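Long-range contacts in enoyl-CoA hydratase/isomerase (Pseudomonas aeruginosa, PDB 3LAO), which probably hydrates the double bond of an enoyl-CoA thioester, perhaps of a steroid side chain, as a trimeric lyase of the crotonase family: residues Glu56-Ala64 / Leu197-Ala208; Lys106-Trp117 / Ala127-Phe138. One frame throughout, in Å; residues are numbered along the deposited sequence.

How the contacts relate
Both contacts build on one mixed sheet, in which strands 59-64 and 108-112 are parallel neighbours. Contact 1 lays helix 197-208 over a face of that sheet; contact 2 joins strand 108-112 to the next strand, 129-133, and then continues into a second, smaller sheet. Their centres lie about 12 Å apart, and contact 2 falls within the sequence span that contact 1 brings together. A probable hydrogen bond from Leu-62 N to Val-109 O (2.9 Å) stitches them directly, and a second probable hydrogen bond joins Lys-106 NZ to Ser-57 O (2.9 Å). Both contacts also reach a second subunit of the homotrimer, whose substrate probably binds in elongated tunnels between subunits.

Contact 1: residues Glu56-Ala64 / Leu197-Ala208; sequences ESRCAVLFA and LARALEYAERIA
Val-61 forks into helix 197-208 and touches it with both methyl groups. Its CG2 settles 3.6 Å from Ala-204 CB and also meets Leu-201 CD2, a branch that reaches back to the strand although the leucine's CB points away from it. CG1, set opposite the backbone N (chi1 -178°), turns instead to the earlier turn of the helix, where it lies 3.8 Å from Leu-197 CD1, with Ala-200 CB a little farther off. Ala-200 and Ala-204, small residues facing the strand, are consistent with the close approach of the two axes (8.4 Å), which run nearly antiparallel, at 168°. Contacts therefore follow one another in opposite chain order. Toward the strand's end, Leu-197 splits its two methyls over Phe-63: CD1 lies 4.0 Å from Phe-63 CB and CD2 sits over one face of the ring, near the rim. Toward the strand's start, Cys-59 SG lies 3.7 Å from Ala-204 CB and is flanked by Ile-207 CD1.

At the polar edge Arg-58 packs its CB against Ala-208 CB, then extends its chain from CG to NE past Ala-208. NH1 gives a bent hydrogen bond to Ala-208 O (3.1 Å, N-H...O 139°), with the oxygen tilted from the guanidinium plane. This adds a polar tie to an otherwise apolar helix-on-sheet interface.

Arg-206 of the helix forms a salt bridge with Asp-174 of a second subunit. The same helix spans several strands of the crotonase-type core: Leu-201 touches Leu-22, Ala-200 rests on Val-109 and Ala-111, and Tyr-203 covers Ile-129 and Val-131.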
loop_
_atom_site.group_PDB
_atom_site.type_symbol
_atom_site.label_atom_id
_atom_site.label_comp_id
_atom_site.label_asym_id
_atom_site.label_seq_id
_atom_site.Cartn_x
_atom_site.Cartn_y
_atom_site.Cartn_z
ATOM N N GLU B 56 -13.888 -23.451 18.522
ATOM C CA GLU B 56 -13.468 -24.411 17.510
ATOM C C GLU B 56 -13.688 -23.920 16.089
ATOM O O GLU B 56 -13.484 -24.657 15.126
ATOM C CB GLU B 56 -14.206 -25.743 17.683
ATOM C CG GLU B 56 -15.163 -25.800 18.873
ATOM C CD GLU B 56 -16.562 -25.267 18.563
ATOM O OE1 GLU B 56 -17.139 -24.570 19.434
ATOM O OE2 GLU B 56 -17.087 -25.557 17.461
ATOM N N SER B 57 -14.138 -22.693 15.928
ATOM C CA SER B 57 -14.210 -22.179 14.583
ATOM C C SER B 57 -12.847 -21.561 14.332
ATOM O O SER B 57 -12.329 -20.825 15.163
ATOM C CB SER B 57 -15.322 -21.148 14.471
ATOM O OG SER B 57 -16.583 -21.729 14.803
ATOM N N ARG B 58 -12.247 -21.906 13.210
ATOM C CA ARG B 58 -10.931 -21.422 12.894
ATOM C C ARG B 58 -10.975 -20.471 11.751
ATOM O O ARG B 58 -10.030 -19.725 11.536
ATOM C CB ARG B 58 -10.003 -22.568 12.537
ATOM C CG ARG B 58 -9.592 -23.348 13.744
ATOM C CD ARG B 58 -8.826 -24.591 13.308
ATOM N NE ARG B 58 -8.551 -25.510 14.408
ATOM C CZ ARG B 58 -7.431 -26.225 14.498
ATOM N NH1 ARG B 58 -6.484 -26.102 13.565
ATOM N NH2 ARG B 58 -7.244 -27.054 15.521
ATOM N N CYS B 59 -12.076 -20.483 11.020
ATOM C CA CYS B 59 -12.251 -19.545 9.939
ATOM C C CYS B 59 -13.758 -19.366 9.649
ATOM O O CYS B 59 -14.572 -20.293 9.760
ATOM C CB CYS B 59 -11.521 -20.071 8.719
ATOM S SG CYS B 59 -11.337 -18.894 7.341
ATOM N N ALA B 60 -14.136 -18.153 9.304
ATOM C CA ALA B 60 -15.520 -17.877 8.995
ATOM C C ALA B 60 -15.643 -17.707 7.475
ATOM O O ALA B 60 -14.765 -17.113 6.842
ATOM C CB ALA B 60 -15.927 -16.617 9.718
ATOM N N VAL B 61 -16.707 -18.230 6.879
ATOM C CA VAL B 61 -16.972 -17.920 5.471
ATOM C C VAL B 61 -18.272 -17.128 5.324
ATOM O O VAL B 61 -19.373 -17.617 5.662
ATOM C CB VAL B 61 -17.086 -19.193 4.637
ATOM C CG1 VAL B 61 -17.309 -18.825 3.194
ATOM C CG2 VAL B 61 -15.831 -20.053 4.826
ATOM N N LEU B 62 -18.144 -15.893 4.865
ATOM C CA LEU B 62 -19.310 -15.056 4.609
ATOM C C LEU B 62 -19.715 -15.182 3.155
ATOM O O LEU B 62 -18.915 -14.957 2.284
ATOM C CB LEU B 62 -19.008 -13.597 4.897
ATOM C CG LEU B 62 -20.066 -12.548 4.523
ATOM C CD1 LEU B 62 -21.388 -12.659 5.326
ATOM C CD2 LEU B 62 -19.441 -11.223 4.793
ATOM N N PHE B 63 -20.969 -15.555 2.909
ATOM C CA PHE B 63 -21.511 -15.653 1.559
ATOM C C PHE B 63 -22.984 -15.135 1.524
ATOM O O PHE B 63 -23.565 -14.710 2.554
ATOM C CB PHE B 63 -21.407 -17.113 1.081
ATOM C CG PHE B 63 -22.392 -18.032 1.735
ATOM C CD1 PHE B 63 -22.202 -18.459 3.038
ATOM C CD2 PHE B 63 -23.551 -18.416 1.061
ATOM C CE1 PHE B 63 -23.142 -19.325 3.678
ATOM C CE2 PHE B 63 -24.518 -19.264 1.690
ATOM C CZ PHE B 63 -24.294 -19.723 2.996
ATOM N N ALA B 64 -23.578 -15.158 0.337
ATOM C CA ALA B 64 -24.950 -14.677 0.150
ATOM C C ALA B 64 -25.793 -15.771 -0.496
ATOM O O ALA B 64 -25.367 -16.407 -1.474
ATOM C CB ALA B 64 -24.987 -13.382 -0.695
ATOM N N LEU B 197 -18.408 -20.146 -3.927
ATOM C CA LEU B 197 -18.461 -20.594 -2.545
ATOM C C LEU B 197 -17.588 -21.825 -2.379
ATOM O O LEU B 197 -16.890 -21.944 -1.377
ATOM C CB LEU B 197 -19.882 -20.872 -2.086
ATOM C CG LEU B 197 -19.996 -21.364 -0.640
ATOM C CD1 LEU B 197 -19.370 -20.436 0.435
ATOM C CD2 LEU B 197 -21.451 -21.638 -0.351
ATOM N N ALA B 198 -17.586 -22.723 -3.367
ATOM C CA ALA B 198 -16.741 -23.912 -3.265
ATOM C C ALA B 198 -15.285 -23.503 -3.118
ATOM O O ALA B 198 -14.502 -24.125 -2.378
ATOM C CB ALA B 198 -16.898 -24.789 -4.450
ATOM N N ARG B 199 -14.930 -22.446 -3.827
ATOM C CA ARG B 199 -13.564 -21.955 -3.844
ATOM C C ARG B 199 -13.218 -21.243 -2.544
ATOM O O ARG B 199 -12.186 -21.513 -1.941
ATOM C CB ARG B 199 -13.374 -21.019 -5.014
ATOM C CG ARG B 199 -11.939 -20.715 -5.249
ATOM C CD ARG B 199 -11.140 -22.011 -5.385
ATOM N NE ARG B 199 -9.727 -21.723 -5.245
ATOM C CZ ARG B 199 -8.754 -22.557 -5.587
ATOM N NH1 ARG B 199 -9.053 -23.745 -6.117
ATOM N NH2 ARG B 199 -7.479 -22.197 -5.408
ATOM N N ALA B 200 -14.099 -20.354 -2.100
ATOM C CA ALA B 200 -13.947 -19.738 -0.791
ATOM C C ALA B 200 -13.749 -20.780 0.319
ATOM O O ALA B 200 -12.882 -20.632 1.184
ATOM C CB ALA B 200 -15.152 -18.799 -0.472
ATOM N N LEU B 201 -14.544 -21.841 0.277
ATOM C CA LEU B 201 -14.399 -22.971 1.206
ATOM C C LEU B 201 -13.002 -23.622 1.175
ATOM O O LEU B 201 -12.396 -23.821 2.213
ATOM C CB LEU B 201 -15.506 -24.018 0.979
ATOM C CG LEU B 201 -16.832 -23.615 1.604
ATOM C CD1 LEU B 201 -18.006 -24.556 1.299
ATOM C CD2 LEU B 201 -16.609 -23.487 3.094
ATOM N N GLU B 202 -12.483 -23.936 -0.006
ATOM C CA GLU B 202 -11.147 -24.491 -0.077
ATOM C C GLU B 202 -10.096 -23.582 0.629
ATOM O O GLU B 202 -9.226 -24.076 1.350
ATOM C CB GLU B 202 -10.748 -24.705 -1.532
ATOM C CG GLU B 202 -11.841 -25.243 -2.402
ATOM C CD GLU B 202 -11.337 -25.689 -3.773
ATOM O OE1 GLU B 202 -10.105 -25.712 -3.976
ATOM O OE2 GLU B 202 -12.171 -26.020 -4.646
ATOM N N TYR B 203 -10.175 -22.267 0.406
ATOM C CA TYR B 203 -9.265 -21.321 1.056
ATOM C C TYR B 203 -9.406 -21.348 2.557
ATOM O O TYR B 203 -8.424 -21.207 3.270
ATOM C CB TYR B 203 -9.502 -19.864 0.595
ATOM C CG TYR B 203 -8.831 -19.506 -0.708
ATOM C CD1 TYR B 203 -7.448 -19.256 -0.762
ATOM C CD2 TYR B 203 -9.567 -19.407 -1.901
ATOM C CE1 TYR B 203 -6.814 -18.924 -1.972
ATOM C CE2 TYR B 203 -8.936 -19.052 -3.129
ATOM C CZ TYR B 203 -7.561 -18.827 -3.146
ATOM O OH TYR B 203 -6.936 -18.497 -4.322
ATOM N N ALA B 204 -10.645 -21.475 3.021
ATOM C CA ALA B 204 -10.955 -21.446 4.439
ATOM C C ALA B 204 -10.507 -22.733 5.090
ATOM O O ALA B 204 -9.998 -22.713 6.202
ATOM C CB ALA B 204 -12.449 -21.254 4.663
ATOM N N GLU B 205 -10.722 -23.860 4.416
ATOM C CA GLU B 205 -10.129 -25.120 4.877
ATOM C C GLU B 205 -8.596 -25.026 4.986
ATOM O O GLU B 205 -7.999 -25.508 5.957
ATOM C CB GLU B 205 -10.570 -26.307 4.019
ATOM C CG GLU B 205 -11.804 -27.034 4.618
ATOM C CD GLU B 205 -12.877 -27.385 3.567
ATOM O OE1 GLU B 205 -12.585 -27.333 2.341
ATOM O OE2 GLU B 205 -14.018 -27.715 3.970
ATOM N N ARG B 206 -7.966 -24.356 4.031
ATOM C CA ARG B 206 -6.526 -24.194 4.113
ATOM C C ARG B 206 -6.048 -23.364 5.347
ATOM O O ARG B 206 -5.056 -23.714 5.970
ATOM C CB ARG B 206 -5.971 -23.654 2.797
ATOM C CG ARG B 206 -4.536 -24.064 2.543
ATOM C CD ARG B 206 -4.477 -25.346 1.740
ATOM N NE ARG B 206 -3.692 -25.217 0.511
ATOM C CZ ARG B 206 -4.015 -24.436 -0.527
ATOM N NH1 ARG B 206 -5.110 -23.668 -0.504
ATOM N NH2 ARG B 206 -3.226 -24.414 -1.597
ATOM N N ILE B 207 -6.765 -22.286 5.690
ATOM C CA ILE B 207 -6.443 -21.437 6.823
ATOM C C ILE B 207 -6.750 -22.223 8.091
ATOM O O ILE B 207 -6.062 -22.107 9.112
ATOM C CB ILE B 207 -7.313 -20.134 6.807
ATOM C CG1 ILE B 207 -6.889 -19.181 5.681
ATOM C CG2 ILE B 207 -7.348 -19.418 8.167
ATOM C CD1 ILE B 207 -7.928 -18.004 5.450
ATOM N N ALA B 208 -7.804 -23.029 8.044
ATOM C CA ALA B 208 -8.128 -23.847 9.211
ATOM C C ALA B 208 -7.113 -24.977 9.524
ATOM O O ALA B 208 -7.162 -25.534 10.602
ATOM C CB ALA B 208 -9.579 -24.422 9.122
#

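Contact 2: residues Lys106-Trp117 / Ala127-Phe138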
loop_
_atom_site.group_PDB
_atom_site.type_symbol
_atom_site.label_atom_id
_atom_site.label_comp_id
_atom_site.label_asym_id
_atom_site.label_seq_id
_atom_site.Cartn_x
_atom_site.Cartn_y
_atom_site.Cartn_z
ATOM N N LYS B 106 -10.085 -13.294 14.267
ATOM C CA LYS B 106 -9.939 -14.546 13.542
ATOM C C LYS B 106 -10.249 -14.304 12.062
ATOM O O LYS B 106 -10.752 -13.254 11.704
ATOM C CB LYS B 106 -10.876 -15.597 14.107
ATOM C CG LYS B 106 -10.560 -15.963 15.522
ATOM C CD LYS B 106 -11.232 -17.294 15.877
ATOM C CE LYS B 106 -12.557 -17.116 16.582
ATOM N NZ LYS B 106 -13.200 -18.465 16.679
ATOM N N PRO B 107 -9.897 -15.264 11.200
ATOM C CA PRO B 107 -9.905 -15.011 9.753
ATOM C C PRO B 107 -11.271 -14.986 9.137
ATOM O O PRO B 107 -12.136 -15.686 9.579
ATOM C CB PRO B 107 -9.111 -16.205 9.177
ATOM C CG PRO B 107 -8.241 -16.621 10.301
ATOM C CD PRO B 107 -9.066 -16.431 11.546
ATOM N N LEU B 108 -11.454 -14.199 8.091
ATOM C CA LEU B 108 -12.719 -14.205 7.381
ATOM C C LEU B 108 -12.467 -14.316 5.891
ATOM O O LEU B 108 -11.614 -13.636 5.341
ATOM C CB LEU B 108 -13.491 -12.931 7.699
ATOM C CG LEU B 108 -14.755 -12.657 6.885
ATOM C CD1 LEU B 108 -15.796 -13.615 7.285
ATOM C CD2 LEU B 108 -15.168 -11.285 7.274
ATOM N N VAL B 109 -13.194 -15.207 5.248
ATOM C CA VAL B 109 -13.091 -15.406 3.828
ATOM C C VAL B 109 -14.467 -15.043 3.296
ATOM O O VAL B 109 -15.477 -15.351 3.928
ATOM C CB VAL B 109 -12.817 -16.878 3.497
ATOM C CG1 VAL B 109 -13.103 -17.157 2.007
ATOM C CG2 VAL B 109 -11.403 -17.251 3.870
ATOM N N VAL B 110 -14.519 -14.379 2.149
ATOM C CA VAL B 110 -15.796 -14.002 1.623
ATOM C C VAL B 110 -15.970 -14.410 0.163
ATOM O O VAL B 110 -15.046 -14.254 -0.666
ATOM C CB VAL B 110 -16.056 -12.485 1.803
ATOM C CG1 VAL B 110 -15.073 -11.631 0.907
ATOM C CG2 VAL B 110 -17.494 -12.207 1.454
ATOM N N ALA B 111 -17.158 -14.923 -0.147
ATOM C CA ALA B 111 -17.559 -15.255 -1.528
ATOM C C ALA B 111 -18.662 -14.317 -2.034
ATOM O O ALA B 111 -19.692 -14.181 -1.382
ATOM C CB ALA B 111 -18.043 -16.717 -1.589
ATOM N N VAL B 112 -18.464 -13.702 -3.201
ATOM C CA VAL B 112 -19.445 -12.767 -3.769
ATOM C C VAL B 112 -19.826 -13.061 -5.226
ATOM O O VAL B 112 -18.985 -13.419 -6.051
ATOM C CB VAL B 112 -18.924 -11.333 -3.807
ATOM C CG1 VAL B 112 -18.485 -10.858 -2.429
ATOM C CG2 VAL B 112 -17.818 -11.286 -4.735
ATOM N N GLN B 113 -21.085 -12.798 -5.541
ATOM C CA GLN B 113 -21.630 -13.037 -6.874
ATOM C C GLN B 113 -22.673 -12.001 -7.253
ATOM O O GLN B 113 -23.383 -11.445 -6.388
ATOM C CB GLN B 113 -22.309 -14.406 -6.930
ATOM C CG GLN B 113 -23.737 -14.422 -6.353
ATOM C CD GLN B 113 -23.785 -14.556 -4.834
ATOM O OE1 GLN B 113 -23.010 -13.912 -4.104
ATOM N NE2 GLN B 113 -24.733 -15.375 -4.342
ATOM N N GLY B 114 -22.797 -11.790 -8.558
ATOM C CA GLY B 114 -23.829 -10.936 -9.112
ATOM C C GLY B 114 -23.648 -9.444 -8.882
ATOM O O GLY B 114 -22.943 -8.778 -9.630
ATOM N N THR B 115 -24.317 -8.943 -7.854
ATOM C CA THR B 115 -24.410 -7.531 -7.565
ATOM C C THR B 115 -23.751 -7.235 -6.228
ATOM O O THR B 115 -23.958 -7.948 -5.264
ATOM C CB THR B 115 -25.882 -7.095 -7.508
ATOM O OG1 THR B 115 -26.277 -6.581 -8.776
ATOM C CG2 THR B 115 -26.085 -6.024 -6.481
ATOM N N CYS B 116 -22.955 -6.171 -6.186
ATOM C CA CYS B 116 -22.175 -5.845 -4.998
ATOM C C CYS B 116 -22.089 -4.336 -4.792
ATOM O O CYS B 116 -21.033 -3.733 -4.983
ATOM C CB CYS B 116 -20.771 -6.443 -5.098
ATOM S SG CYS B 116 -19.897 -6.567 -3.520
ATOM N N TRP B 117 -23.208 -3.733 -4.402
ATOM C CA TRP B 117 -23.317 -2.279 -4.355
ATOM C C TRP B 117 -22.731 -1.725 -3.059
ATOM O O TRP B 117 -22.844 -2.344 -2.002
ATOM C CB TRP B 117 -24.777 -1.848 -4.498
ATOM C CG TRP B 117 -25.345 -2.095 -5.862
ATOM C CD1 TRP B 117 -26.663 -2.218 -6.191
ATOM C CD2 TRP B 117 -24.610 -2.248 -7.083
ATOM N NE1 TRP B 117 -26.794 -2.440 -7.541
ATOM C CE2 TRP B 117 -25.550 -2.462 -8.111
ATOM C CE3 TRP B 117 -23.249 -2.226 -7.406
ATOM C CZ2 TRP B 117 -25.172 -2.653 -9.439
ATOM C CZ3 TRP B 117 -22.877 -2.416 -8.725
ATOM C CH2 TRP B 117 -23.835 -2.626 -9.725
ATOM N N ALA B 127 -12.393 -8.472 4.623
ATOM C CA ALA B 127 -12.080 -9.886 4.738
ATOM C C ALA B 127 -10.602 -10.166 4.382
ATOM O O ALA B 127 -9.894 -9.301 3.890
ATOM C CB ALA B 127 -12.987 -10.666 3.832
ATOM N N ASP B 128 -10.148 -11.386 4.626
ATOM C CA ASP B 128 -8.771 -11.759 4.317
ATOM C C ASP B 128 -8.588 -12.440 2.978
ATOM O O ASP B 128 -7.519 -12.423 2.415
ATOM C CB ASP B 128 -8.305 -12.660 5.418
ATOM C CG ASP B 128 -8.492 -12.013 6.751
ATOM O OD1 ASP B 128 -8.158 -10.816 6.843
ATOM O OD2 ASP B 128 -9.019 -12.668 7.674
ATOM N N ILE B 129 -9.641 -13.071 2.494
ATOM C CA ILE B 129 -9.682 -13.699 1.186
ATOM C C ILE B 129 -11.054 -13.400 0.620
ATOM O O ILE B 129 -12.097 -13.550 1.317
ATOM C CB ILE B 129 -9.607 -15.203 1.268
ATOM C CG1 ILE B 129 -8.375 -15.653 2.080
ATOM C CG2 ILE B 129 -9.693 -15.798 -0.146
ATOM C CD1 ILE B 129 -7.051 -15.331 1.487
ATOM N N ALA B 130 -11.040 -12.953 -0.632
ATOM C CA ALA B 130 -12.244 -12.586 -1.342
ATOM C C ALA B 130 -12.281 -13.267 -2.691
ATOM O O ALA B 130 -11.389 -13.085 -3.515
ATOM C CB ALA B 130 -12.344 -11.016 -1.498
ATOM N N VAL B 131 -13.311 -14.063 -2.902
ATOM C CA VAL B 131 -13.529 -14.712 -4.174
ATOM C C VAL B 131 -14.840 -14.265 -4.834
ATOM O O VAL B 131 -15.891 -14.294 -4.211
ATOM C CB VAL B 131 -13.577 -16.223 -3.967
ATOM C CG1 VAL B 131 -13.973 -16.931 -5.249
ATOM C CG2 VAL B 131 -12.216 -16.700 -3.470
ATOM N N ALA B 132 -14.767 -13.894 -6.105
ATOM C CA ALA B 132 -15.922 -13.423 -6.849
ATOM C C ALA B 132 -16.166 -14.231 -8.129
ATOM O O ALA B 132 -15.230 -14.674 -8.802
ATOM C CB ALA B 132 -15.765 -11.938 -7.200
ATOM N N ALA B 133 -17.441 -14.402 -8.446
ATOM C CA ALA B 133 -17.892 -14.987 -9.703
ATOM C C ALA B 133 -17.556 -14.023 -10.826
ATOM O O ALA B 133 -17.735 -12.814 -10.676
ATOM C CB ALA B 133 -19.413 -15.214 -9.649
ATOM N N ARG B 134 -17.026 -14.547 -11.923
ATOM C CA ARG B 134 -16.865 -13.761 -13.138
ATOM C C ARG B 134 -18.178 -13.057 -13.455
ATOM O O ARG B 134 -19.253 -13.664 -13.364
ATOM C CB ARG B 134 -16.495 -14.683 -14.285
ATOM C CG ARG B 134 -16.332 -14.016 -15.620
ATOM C CD ARG B 134 -15.285 -14.774 -16.430
ATOM N NE ARG B 134 -13.934 -14.460 -15.966
ATOM C CZ ARG B 134 -13.081 -15.341 -15.436
ATOM N NH1 ARG B 134 -13.428 -16.623 -15.296
ATOM N NH2 ARG B 134 -11.872 -14.933 -15.053
ATOM N N GLY B 135 -18.109 -11.770 -13.787
ATOM C CA GLY B 135 -19.333 -11.052 -14.094
ATOM C C GLY B 135 -20.030 -10.420 -12.901
ATOM O O GLY B 135 -21.089 -9.812 -13.047
ATOM N N THR B 136 -19.461 -10.553 -11.712
ATOM C CA THR B 136 -20.000 -9.851 -10.572
ATOM C C THR B 136 -19.785 -8.359 -10.825
ATOM O O THR B 136 -18.784 -7.968 -11.410
ATOM C CB THR B 136 -19.277 -10.280 -9.294
ATOM O OG1 THR B 136 -19.510 -11.679 -9.067
ATOM C CG2 THR B 136 -19.729 -9.437 -8.103
ATOM N N ARG B 137 -20.711 -7.530 -10.372
ATOM C CA ARG B 137 -20.668 -6.111 -10.664
ATOM C C ARG B 137 -20.531 -5.331 -9.387
ATOM O O ARG B 137 -21.210 -5.589 -8.440
ATOM C CB ARG B 137 -21.969 -5.649 -11.310
ATOM C CG ARG B 137 -22.290 -6.241 -12.672
ATOM C CD ARG B 137 -23.819 -6.087 -12.906
ATOM N NE ARG B 137 -24.229 -4.778 -13.457
ATOM C CZ ARG B 137 -25.425 -4.197 -13.271
ATOM N NH1 ARG B 137 -26.360 -4.773 -12.512
ATOM N NH2 ARG B 137 -25.687 -3.023 -13.842
ATOM N N PHE B 138 -19.716 -4.298 -9.412
ATOM C CA PHE B 138 -19.426 -3.534 -8.233
ATOM C C PHE B 138 -19.648 -2.102 -8.579
ATOM O O PHE B 138 -19.291 -1.647 -9.689
ATOM C CB PHE B 138 -17.929 -3.695 -7.886
ATOM C CG PHE B 138 -17.526 -5.105 -7.526
ATOM C CD1 PHE B 138 -17.012 -5.968 -8.485
ATOM C CD2 PHE B 138 -17.660 -5.570 -6.211
ATOM C CE1 PHE B 138 -16.636 -7.299 -8.130
ATOM C CE2 PHE B 138 -17.282 -6.911 -5.828
ATOM C CZ PHE B 138 -16.756 -7.761 -6.781
#
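Val-110 is held by two residues of the neighbouring parallel strand: its N donates to Ile-129 O, and its O accepts from Val-131 N (2.8 Å). Val-112 N then reaches Val-131 O, and Ala-133 N closes this series on Val-112 O. At the opposite end Asp-128 takes part twice: its backbone N binds Leu-108 O, and its carboxylate OD2 receives Leu-108 N (2.9 Å), approached on the anti side and 35° out of plane. That same oxygen has a salt bridge to Arg-104, whereas OD1 is held by Trp-163 of a second subunit.

Between strands 108-112 and 129-133 the chain passes through strand 115-117 and helix 119-125, so that the two segments pair in both sheets of the crotonase fold. After Val-112 the register slips by two residues, the extra length of the second segment being taken up around a type II turn from Ala-133 to Thr-136. Thr-136 OG1 ties the turn by donating to Ala-133 O (2.7 Å), and pairing resumes in a separate small sheet, where Arg-137 N binds Gly-114 O.

Apolar contacts line both faces. Val-109 lies alongside Ile-129, with CG2 3.8 Å from Ile-129 CB; on the other face Val-110 CG1, lodged between its backbone N and carbonyl carbon (chi1 67°), meets both Ala-127 and Ala-130.

Aromatic groups gather around the small sheet. Cys-116 SG approaches the Phe-138 ring obliquely, 4.6 Å from its centroid. Trp-117 brings CZ2 over one face of the Arg-137 guanidinium, the two planes standing 71° apart, while Glu-175 forms a salt bridge with Arg-137 NH2.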